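Local coordinates for undecaprenyl Pyrophosphate Synthase (Helicobacter pylori, PDB 2D2R), which probably catalyses the magnesium-dependent condensation of isopentenyl diphosphate with allylic pyrophosphates, making undecaprenyl pyrophosphate, at residues Lys46-Ile51 against Leu63-Phe68; Lys89-Glu94 against Gln137-Asn142; Leu190-Glu195 against Pro219-Lys224. One frame throughout, in Å; residues are numbered along the deposited sequence.

Interaction 1 (Lys46-Ile51 against Leu63-Phe68); sequences KTLKDI and LTLYAF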
loop_
_atom_site.group_PDB
_atom_site.type_symbol
_atom_site.label_atom_id
_atom_site.label_comp_id
_atom_site.label_asym_id
_atom_site.label_seq_id
_atom_site.Cartn_x
_atom_site.Cartn_y
_atom_site.Cartn_z
ATOM N N LYS A 46 -23.800 -9.200 -8.393
ATOM C CA LYS A 46 -23.768 -10.316 -9.349
ATOM C C LYS A 46 -22.345 -10.458 -9.919
ATOM O O LYS A 46 -21.848 -11.585 -10.147
ATOM C CB LYS A 46 -24.792 -10.114 -10.489
ATOM C CG LYS A 46 -26.255 -10.041 -10.022
ATOM C CD LYS A 46 -26.539 -11.061 -8.961
ATOM C CE LYS A 46 -27.433 -10.460 -7.873
ATOM N NZ LYS A 46 -27.578 -11.370 -6.691
ATOM N N THR A 47 -21.694 -9.318 -10.145
ATOM C CA THR A 47 -20.322 -9.355 -10.632
ATOM C C THR A 47 -19.472 -10.086 -9.609
ATOM O O THR A 47 -18.672 -10.964 -9.921
ATOM C CB THR A 47 -19.744 -7.979 -10.764
ATOM O OG1 THR A 47 -20.645 -7.171 -11.512
ATOM C CG2 THR A 47 -18.406 -8.033 -11.502
ATOM N N LEU A 48 -19.626 -9.707 -8.366
ATOM C CA LEU A 48 -18.850 -10.371 -7.354
ATOM C C LEU A 48 -19.044 -11.899 -7.542
ATOM O O LEU A 48 -18.084 -12.660 -7.635
ATOM C CB LEU A 48 -19.335 -9.906 -5.977
ATOM C CG LEU A 48 -18.501 -10.305 -4.767
ATOM C CD1 LEU A 48 -18.874 -9.419 -3.603
ATOM C CD2 LEU A 48 -18.727 -11.735 -4.416
ATOM N N LYS A 49 -20.309 -12.336 -7.648
ATOM C CA LYS A 49 -20.567 -13.767 -7.781
ATOM C C LYS A 49 -19.867 -14.348 -8.995
ATOM O O LYS A 49 -19.146 -15.367 -8.896
ATOM C CB LYS A 49 -22.077 -14.046 -7.839
ATOM C CG LYS A 49 -22.412 -15.543 -7.846
ATOM C CD LYS A 49 -23.840 -15.811 -7.359
ATOM C CE LYS A 49 -24.907 -15.101 -8.221
ATOM N NZ LYS A 49 -24.852 -15.504 -9.693
ATOM N N ASP A 50 -20.027 -13.670 -10.129
ATOM C CA ASP A 50 -19.421 -14.128 -11.354
ATOM C C ASP A 50 -17.924 -14.139 -11.295
ATOM O O ASP A 50 -17.274 -15.130 -11.700
ATOM C CB ASP A 50 -19.867 -13.254 -12.502
ATOM C CG ASP A 50 -21.243 -13.624 -12.996
ATOM O OD1 ASP A 50 -21.992 -14.298 -12.253
ATOM O OD2 ASP A 50 -21.577 -13.229 -14.125
ATOM N N ILE A 51 -17.360 -13.034 -10.797
ATOM C CA ILE A 51 -15.925 -12.985 -10.700
ATOM C C ILE A 51 -15.425 -14.077 -9.794
ATOM O O ILE A 51 -14.490 -14.774 -10.137
ATOM C CB ILE A 51 -15.416 -11.633 -10.173
ATOM C CG1 ILE A 51 -15.762 -10.525 -11.164
ATOM C CG2 ILE A 51 -13.920 -11.717 -9.980
ATOM C CD1 ILE A 51 -15.125 -10.680 -12.497
ATOM N N LEU A 63 -9.062 -14.960 -3.343
ATOM C CA LEU A 63 -9.622 -13.759 -3.922
ATOM C C LEU A 63 -10.132 -12.984 -2.719
ATOM O O LEU A 63 -10.942 -13.509 -1.944
ATOM C CB LEU A 63 -10.799 -14.125 -4.855
ATOM C CG LEU A 63 -11.544 -12.950 -5.504
ATOM C CD1 LEU A 63 -10.567 -12.266 -6.497
ATOM C CD2 LEU A 63 -12.838 -13.422 -6.252
ATOM N N THR A 64 -9.654 -11.749 -2.540
ATOM C CA THR A 64 -10.087 -10.942 -1.422
ATOM C C THR A 64 -10.765 -9.701 -2.019
ATOM O O THR A 64 -10.179 -9.020 -2.859
ATOM C CB THR A 64 -8.899 -10.523 -0.569
ATOM O OG1 THR A 64 -8.244 -11.684 -0.071
ATOM C CG2 THR A 64 -9.372 -9.700 0.594
ATOM N N LEU A 65 -11.980 -9.398 -1.548
ATOM C CA LEU A 65 -12.781 -8.297 -2.076
ATOM C C LEU A 65 -13.073 -7.263 -1.007
ATOM O O LEU A 65 -13.442 -7.594 0.132
ATOM C CB LEU A 65 -14.105 -8.864 -2.678
ATOM C CG LEU A 65 -13.932 -9.834 -3.859
ATOM C CD1 LEU A 65 -15.256 -10.427 -4.253
ATOM C CD2 LEU A 65 -13.338 -9.103 -5.077
ATOM N N TYR A 66 -12.881 -5.999 -1.349
ATOM C CA TYR A 66 -13.085 -4.986 -0.345
ATOM C C TYR A 66 -14.572 -4.671 -0.279
ATOM O O TYR A 66 -15.069 -3.768 -0.961
ATOM C CB TYR A 66 -12.227 -3.781 -0.686
ATOM C CG TYR A 66 -12.018 -2.785 0.413
ATOM C CD1 TYR A 66 -12.421 -3.041 1.717
ATOM C CD2 TYR A 66 -11.412 -1.579 0.140
ATOM C CE1 TYR A 66 -12.218 -2.115 2.729
ATOM C CE2 TYR A 66 -11.205 -0.631 1.130
ATOM C CZ TYR A 66 -11.605 -0.903 2.432
ATOM O OH TYR A 66 -11.334 0.021 3.420
ATOM N N ALA A 67 -15.281 -5.452 0.546
ATOM C CA ALA A 67 -16.745 -5.321 0.701
ATOM C C ALA A 67 -17.097 -3.952 1.204
ATOM O O ALA A 67 -17.899 -3.257 0.583
ATOM C CB ALA A 67 -17.283 -6.369 1.643
ATOM N N PHE A 68 -16.491 -3.580 2.332
ATOM C CA PHE A 68 -16.673 -2.267 2.927
ATOM C C PHE A 68 -15.763 -1.980 4.136
ATOM O O PHE A 68 -15.291 -2.924 4.820
ATOM C CB PHE A 68 -18.155 -2.054 3.263
ATOM C CG PHE A 68 -18.522 -2.277 4.699
ATOM C CD1 PHE A 68 -18.300 -1.278 5.662
ATOM C CD2 PHE A 68 -19.191 -3.437 5.078
ATOM C CE1 PHE A 68 -18.757 -1.428 6.989
ATOM C CE2 PHE A 68 -19.653 -3.598 6.403
ATOM C CZ PHE A 68 -19.437 -2.589 7.356
#
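The backbones of Leu48 and Leu65 come closest here, with 8.3 Å between Leu48 CA and Leu65 CA. Residues 46-51 form part of helix 37-56, and residues 63-66 belong to strand 62-66. The helix is the main one of the beta-alpha-beta crossover between strands 18-22 and 62-66, parallel neighbours in the central sheet of the UPP synthase fold, and it packs on strand 62-66. Strand 136-140 flanks strand 62-66 on its other edge. Further along the helix the backbones are wider apart, with 9.3 Å between Ile51 CA and Leu63 CA.

No hydrogen bond joins the two segments. The contact is made by buried aliphatic side chains. Leu48 has CG anti to its own backbone N (chi1 -170°), which carries its forked end to the strand although its CB does not point there. Ile51 CG2 meets Leu63 CD2 at 4.2 Å, while the CD1 end of Ile51 leads away from the strand. Beyond Leu65 the chain bends in an inverse gamma turn centred on Tyr66, with a weak hydrogen bond from Ala67 N to Leu65 O. The Tyr66 ring stacks with Phe201.

Leu65 CD1 sits against the whole fork of Leu48. Leu65 CD1 is 3.8 Å from Leu48 CD1 and 3.7 Å from Leu48 CD2. Leu48 CG lies only 3.3 Å from Leu65 CD1, tighter than normal van der Waals contact.

Interaction 2 (Lys89-Glu94 against Gln137-Asn142); sequences KYLKDE and QVLALN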
loop_
_atom_site.group_PDB
_atom_site.type_symbol
_atom_site.label_atom_id
_atom_site.label_comp_id
_atom_site.label_asym_id
_atom_site.label_seq_id
_atom_site.Cartn_x
_atom_site.Cartn_y
_atom_site.Cartn_z
ATOM N N LYS A 89 -28.450 -11.233 5.262
ATOM C CA LYS A 89 -29.404 -11.789 4.324
ATOM C C LYS A 89 -28.535 -12.263 3.205
ATOM O O LYS A 89 -28.562 -13.436 2.828
ATOM C CB LYS A 89 -30.366 -10.724 3.793
ATOM C CG LYS A 89 -31.630 -11.316 3.155
ATOM C CD LYS A 89 -32.570 -10.253 2.616
ATOM C CE LYS A 89 -32.084 -9.736 1.259
ATOM N NZ LYS A 89 -32.023 -10.822 0.229
ATOM N N TYR A 90 -27.732 -11.325 2.712
ATOM C CA TYR A 90 -26.817 -11.584 1.618
ATOM C C TYR A 90 -26.050 -12.878 1.815
ATOM O O TYR A 90 -25.938 -13.689 0.906
ATOM C CB TYR A 90 -25.819 -10.439 1.476
ATOM C CG TYR A 90 -24.789 -10.741 0.421
ATOM C CD1 TYR A 90 -25.121 -10.667 -0.936
ATOM C CD2 TYR A 90 -23.507 -11.202 0.764
ATOM C CE1 TYR A 90 -24.209 -11.057 -1.936
ATOM C CE2 TYR A 90 -22.592 -11.588 -0.227
ATOM C CZ TYR A 90 -22.961 -11.518 -1.572
ATOM O OH TYR A 90 -22.123 -11.966 -2.560
ATOM N N LEU A 91 -25.525 -13.081 3.014
ATOM C CA LEU A 91 -24.738 -14.278 3.268
ATOM C C LEU A 91 -25.578 -15.534 3.417
ATOM O O LEU A 91 -25.216 -16.588 2.911
ATOM C CB LEU A 91 -23.829 -14.061 4.481
ATOM C CG LEU A 91 -22.691 -13.035 4.290
ATOM C CD1 LEU A 91 -22.082 -12.685 5.640
ATOM C CD2 LEU A 91 -21.647 -13.568 3.327
ATOM N N LYS A 92 -26.703 -15.440 4.109
ATOM C CA LYS A 92 -27.540 -16.621 4.232
ATOM C C LYS A 92 -28.071 -16.951 2.840
ATOM O O LYS A 92 -28.146 -18.115 2.472
ATOM C CB LYS A 92 -28.654 -16.397 5.260
ATOM C CG LYS A 92 -28.129 -16.496 6.696
ATOM C CD LYS A 92 -29.079 -15.868 7.715
ATOM C CE LYS A 92 -30.412 -16.613 7.814
ATOM N NZ LYS A 92 -31.338 -16.016 8.838
ATOM N N ASP A 93 -28.400 -15.939 2.047
ATOM C CA ASP A 93 -28.863 -16.206 0.693
ATOM C C ASP A 93 -27.852 -17.046 -0.103
ATOM O O ASP A 93 -28.080 -18.232 -0.371
ATOM C CB ASP A 93 -29.123 -14.903 -0.071
ATOM C CG ASP A 93 -30.433 -14.251 0.318
ATOM O OD1 ASP A 93 -31.346 -14.999 0.732
ATOM O OD2 ASP A 93 -30.561 -13.008 0.197
ATOM N N GLU A 94 -26.720 -16.448 -0.466
ATOM C CA GLU A 94 -25.748 -17.181 -1.250
ATOM C C GLU A 94 -24.960 -18.272 -0.563
ATOM O O GLU A 94 -24.086 -18.875 -1.180
ATOM C CB GLU A 94 -24.816 -16.211 -1.955
ATOM C CG GLU A 94 -25.241 -16.026 -3.375
ATOM C CD GLU A 94 -24.957 -14.656 -3.889
ATOM O OE1 GLU A 94 -25.534 -14.295 -4.945
ATOM O OE2 GLU A 94 -24.160 -13.942 -3.237
ATOM N N GLN A 137 -12.427 -17.402 -0.822
ATOM C CA GLN A 137 -12.941 -16.070 -1.134
ATOM C C GLN A 137 -12.960 -15.402 0.223
ATOM O O GLN A 137 -13.533 -15.940 1.168
ATOM C CB GLN A 137 -14.363 -16.081 -1.718
ATOM C CG GLN A 137 -14.852 -14.666 -2.093
ATOM C CD GLN A 137 -16.335 -14.424 -1.841
ATOM O OE1 GLN A 137 -16.821 -14.507 -0.706
ATOM N NE2 GLN A 137 -17.059 -14.138 -2.908
ATOM N N VAL A 138 -12.309 -14.243 0.309
ATOM C CA VAL A 138 -12.239 -13.481 1.527
ATOM C C VAL A 138 -13.012 -12.190 1.329
ATOM O O VAL A 138 -12.831 -11.516 0.302
ATOM C CB VAL A 138 -10.758 -13.134 1.888
ATOM C CG1 VAL A 138 -10.696 -12.479 3.275
ATOM C CG2 VAL A 138 -9.879 -14.406 1.806
ATOM N N LEU A 139 -13.912 -11.874 2.275
ATOM C CA LEU A 139 -14.632 -10.606 2.187
ATOM C C LEU A 139 -14.161 -9.711 3.324
ATOM O O LEU A 139 -14.138 -10.099 4.514
ATOM C CB LEU A 139 -16.181 -10.760 2.243
ATOM C CG LEU A 139 -16.906 -11.442 1.049
ATOM C CD1 LEU A 139 -18.468 -11.354 1.262
ATOM C CD2 LEU A 139 -16.523 -10.831 -0.261
ATOM N N ALA A 140 -13.744 -8.514 2.933
ATOM C CA ALA A 140 -13.301 -7.511 3.876
ATOM C C ALA A 140 -14.555 -6.786 4.345
ATOM O O ALA A 140 -15.181 -6.097 3.564
ATOM C CB ALA A 140 -12.362 -6.525 3.175
ATOM N N LEU A 141 -14.898 -6.954 5.613
ATOM C CA LEU A 141 -16.086 -6.367 6.194
ATOM C C LEU A 141 -15.767 -5.478 7.359
ATOM O O LEU A 141 -15.173 -5.907 8.341
ATOM C CB LEU A 141 -17.025 -7.502 6.640
ATOM C CG LEU A 141 -17.422 -8.436 5.505
ATOM C CD1 LEU A 141 -18.034 -9.744 6.100
ATOM C CD2 LEU A 141 -18.461 -7.745 4.586
ATOM N N ASN A 142 -16.191 -4.219 7.274
ATOM C CA ASN A 142 -15.861 -3.229 8.314
ATOM C C ASN A 142 -14.334 -3.333 8.454
ATOM O O ASN A 142 -13.790 -3.369 9.549
ATOM C CB ASN A 142 -16.501 -3.564 9.663
ATOM C CG ASN A 142 -16.287 -2.509 10.678
ATOM O OD1 ASN A 142 -16.172 -1.306 10.352
ATOM N ND2 ASN A 142 -16.232 -2.915 11.950
HETATM O O HOH W 1 -20.147 -14.063 -2.494
#
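Leu139 is the point on which Tyr90 and Leu91 converge. Leu139 CD1 lies 4.4 Å from Tyr90 CE2 and also 4.4 Å from Leu91 CD2. One methyl group thus serves two neighbouring helix residues. The methyl meets the tyrosine ring obliquely. Leu91 CB does not aim at the strand, but the end of the side chain swings closer, with CG anti to the carbonyl carbon (chi1 -68°). Leu139 and Leu91 are buried. This is the closer part of the contact, yet it is modest: the backbones stay well apart, with 10.8 Å between Leu91 CA and Leu139 CA. Leu65 of the neighbouring strand also touches Leu139.

The helix is 80-100 and the strand is 136-140, in the parallel sheet of the UPP synthase fold. Helix 80-100 links strand 62-66 to strand 104-108. These two strands lie on either side of strand 136-140, so the crossover connection packs on the strand between the two it joins.

Toward Gln137 the direct contact gives way to water. Tyr90 has CG anti to its backbone N (chi1 175°), and its hydroxyl passes to the Gln137 side of Leu139. Tyr90 OH is hydrogen-bonded at 2.9 Å to a water, which accepts a hydrogen bond from Gln137 NE2 at 3.1 Å. The other end of that amide is also held, because Gln137 OE1 is hydrogen-bonded to Tyr98 OH. On the exposed side of the helix, Lys89 and Asp93 form a salt bridge one turn apart. Lys89 NZ donates to Asp93 OD2 at 2.6 Å, nearly in line with the C-O bond of the carboxylate. Lys92 is exposed too, and its ammonium group lies close to the like charge of Lys88.

Interaction 3 (Leu190-Glu195 against Pro219-Lys224); sequences LRTGGE and PDFTPK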
loop_
_atom_site.group_PDB
_atom_site.type_symbol
_atom_site.label_atom_id
_atom_site.label_comp_id
_atom_site.label_asym_id
_atom_site.label_seq_id
_atom_site.Cartn_x
_atom_site.Cartn_y
_atom_site.Cartn_z
ATOM N N LEU A 190 -6.097 -5.118 -7.625
ATOM C CA LEU A 190 -6.794 -4.388 -8.677
ATOM C C LEU A 190 -7.805 -3.447 -8.124
ATOM O O LEU A 190 -8.485 -3.797 -7.165
ATOM C CB LEU A 190 -7.558 -5.379 -9.568
ATOM C CG LEU A 190 -8.592 -4.827 -10.531
ATOM C CD1 LEU A 190 -7.831 -4.118 -11.670
ATOM C CD2 LEU A 190 -9.458 -6.068 -11.103
ATOM N N ARG A 191 -7.900 -2.257 -8.705
ATOM C CA ARG A 191 -8.933 -1.303 -8.276
ATOM C C ARG A 191 -9.717 -0.837 -9.501
ATOM O O ARG A 191 -9.155 -0.314 -10.471
ATOM C CB ARG A 191 -8.353 -0.076 -7.532
ATOM C CG ARG A 191 -9.421 0.953 -7.203
ATOM C CD ARG A 191 -9.034 1.939 -6.125
ATOM N NE ARG A 191 -10.150 2.815 -5.815
ATOM C CZ ARG A 191 -10.253 3.516 -4.703
ATOM N NH1 ARG A 191 -9.249 3.446 -3.802
ATOM N NH2 ARG A 191 -11.382 4.200 -4.439
ATOM N N THR A 192 -11.041 -1.071 -9.461
ATOM C CA THR A 192 -11.901 -0.664 -10.546
ATOM C C THR A 192 -12.451 0.735 -10.215
ATOM O O THR A 192 -12.182 1.287 -9.125
ATOM C CB THR A 192 -13.101 -1.694 -10.682
ATOM O OG1 THR A 192 -13.865 -1.656 -9.483
ATOM C CG2 THR A 192 -12.555 -3.135 -10.880
ATOM N N GLY A 193 -13.175 1.328 -11.167
ATOM C CA GLY A 193 -13.773 2.627 -10.944
ATOM C C GLY A 193 -12.978 3.886 -11.202
ATOM O O GLY A 193 -13.464 4.972 -10.928
ATOM N N GLY A 194 -11.750 3.785 -11.668
ATOM C CA GLY A 194 -11.077 5.032 -12.001
ATOM C C GLY A 194 -10.096 5.688 -11.032
ATOM O O GLY A 194 -9.200 6.408 -11.479
ATOM N N GLU A 195 -10.273 5.472 -9.731
ATOM C CA GLU A 195 -9.399 6.072 -8.711
ATOM C C GLU A 195 -8.102 5.324 -8.599
ATOM O O GLU A 195 -8.035 4.141 -8.867
ATOM C CB GLU A 195 -10.060 6.074 -7.343
ATOM C CG GLU A 195 -11.321 6.925 -7.227
ATOM C CD GLU A 195 -11.158 8.347 -7.752
ATOM O OE1 GLU A 195 -10.104 8.984 -7.567
ATOM O OE2 GLU A 195 -12.108 8.857 -8.344
ATOM N N PRO A 219 -19.871 -2.640 -11.575
ATOM C CA PRO A 219 -21.022 -3.352 -12.168
ATOM C C PRO A 219 -20.859 -3.674 -13.653
ATOM O O PRO A 219 -21.621 -4.468 -14.188
ATOM C CB PRO A 219 -22.190 -2.410 -11.909
ATOM C CG PRO A 219 -21.813 -1.753 -10.611
ATOM C CD PRO A 219 -20.318 -1.437 -10.857
ATOM N N ASP A 220 -19.889 -3.054 -14.320
ATOM C CA ASP A 220 -19.641 -3.309 -15.744
ATOM C C ASP A 220 -18.458 -4.249 -15.968
ATOM O O ASP A 220 -18.147 -4.609 -17.107
ATOM C CB ASP A 220 -19.335 -2.002 -16.488
ATOM C CG ASP A 220 -20.528 -1.088 -16.572
ATOM O OD1 ASP A 220 -21.658 -1.624 -16.643
ATOM O OD2 ASP A 220 -20.354 0.154 -16.577
ATOM N N PHE A 221 -17.807 -4.641 -14.873
ATOM C CA PHE A 221 -16.610 -5.480 -14.909
ATOM C C PHE A 221 -16.913 -6.925 -15.219
ATOM O O PHE A 221 -17.721 -7.532 -14.552
ATOM C CB PHE A 221 -15.875 -5.389 -13.559
ATOM C CG PHE A 221 -14.439 -5.838 -13.622
ATOM C CD1 PHE A 221 -13.524 -5.135 -14.374
ATOM C CD2 PHE A 221 -14.025 -6.976 -12.953
ATOM C CE1 PHE A 221 -12.198 -5.551 -14.477
ATOM C CE2 PHE A 221 -12.709 -7.410 -13.046
ATOM C CZ PHE A 221 -11.783 -6.675 -13.830
ATOM N N THR A 222 -16.240 -7.496 -16.208
ATOM C CA THR A 222 -16.546 -8.872 -16.553
ATOM C C THR A 222 -15.394 -9.797 -16.420
ATOM O O THR A 222 -14.245 -9.373 -16.275
ATOM C CB THR A 222 -16.992 -8.996 -17.992
ATOM O OG1 THR A 222 -15.855 -8.835 -18.833
ATOM C CG2 THR A 222 -17.959 -7.947 -18.334
ATOM N N PRO A 223 -15.673 -11.100 -16.479
ATOM C CA PRO A 223 -14.558 -12.026 -16.364
ATOM C C PRO A 223 -13.605 -11.819 -17.530
ATOM O O PRO A 223 -12.421 -12.101 -17.436
ATOM C CB PRO A 223 -15.251 -13.379 -16.384
ATOM C CG PRO A 223 -16.480 -13.081 -15.565
ATOM C CD PRO A 223 -16.948 -11.771 -16.171
ATOM N N LYS A 224 -14.138 -11.315 -18.634
ATOM C CA LYS A 224 -13.315 -11.081 -19.810
ATOM C C LYS A 224 -12.295 -9.976 -19.464
ATOM O O LYS A 224 -11.094 -10.121 -19.735
ATOM C CB LYS A 224 -14.205 -10.637 -20.978
ATOM C CG LYS A 224 -13.480 -10.423 -22.298
ATOM C CD LYS A 224 -14.470 -9.887 -23.362
ATOM C CE LYS A 224 -14.419 -10.721 -24.667
ATOM N NZ LYS A 224 -14.684 -12.205 -24.473
#
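Phe221 touches both Leu190 and Thr192 and makes this contact from the side of residues 219-224. Leu190 is on strand 188-191 of the parallel sheet in the UPP synthase fold, and Thr192 comes two residues later. Residues 219-224 lead into helix 223-236.

The second segment starts with a short 3-10 turn at Pro219 and Asp220. Pro219 packs on Asn26 and Trp29, both inferred substrate-binding residues. Asp220 OD1 has a weak hydrogen bond from Trp29 NE1.

Phe221 comes next and turns its buried ring toward the strand end. Thr192 CG2 lies over one face in a CH-pi contact, offset toward the rim, 4.3 Å from the Phe221 ring centroid and 14° off the normal. The Thr192 chi1 of 63° sets CG2 anti to the carbonyl carbon and leaves OG1 hydrogen-bonded to Asp24 O. Asp24 is the probable catalytic and magnesium-binding residue, so Thr192 links the ring packing to the active-site loop. Leu190 CD2 approaches the same ring obliquely, 3.6 Å from Phe221 CZ. Between these two residues is Arg191, which probably binds substrate. Its guanidinium group has partners outside the contact with Phe221: NH1 is hydrogen-bonded to Arg197 O and Ser199 OG, and Glu195 CB sits over one face.

Thr222 is the N-cap of helix 223-236. Its backbone N is hydrogen-bonded to Asp225 OD2. Pro223 begins the helix and packs on Ile51 and Trp54. The backbone of Lys224 helps to close the cap: Lys224 N donates weakly to Thr222 OG1 at 3.0 Å, with an N-H...O angle of 121°.

How the interactions relate
The three contacts follow one another along the chain, and none nests in or crosses another. Interaction 1 closes first, a short loop from helix 37-56 to strand 62-66. Helix 80-100 comes next, and interaction 2 closes a longer loop when the chain returns to the sheet at strand 136-140. Interaction 3 closes last, between strand 188-191 and the entry to helix 223-236. Interactions 1 and 2 meet directly, since their strands are neighbours: Leu63 O is 2.7 Å from Val138 N. Interaction 3 meets interaction 1 at helix 37-56, where Ile51 CD1 lies 3.9 Å from Phe221 CD2. Interactions 2 and 3 do not touch; about 11 Å separates their nearest atoms.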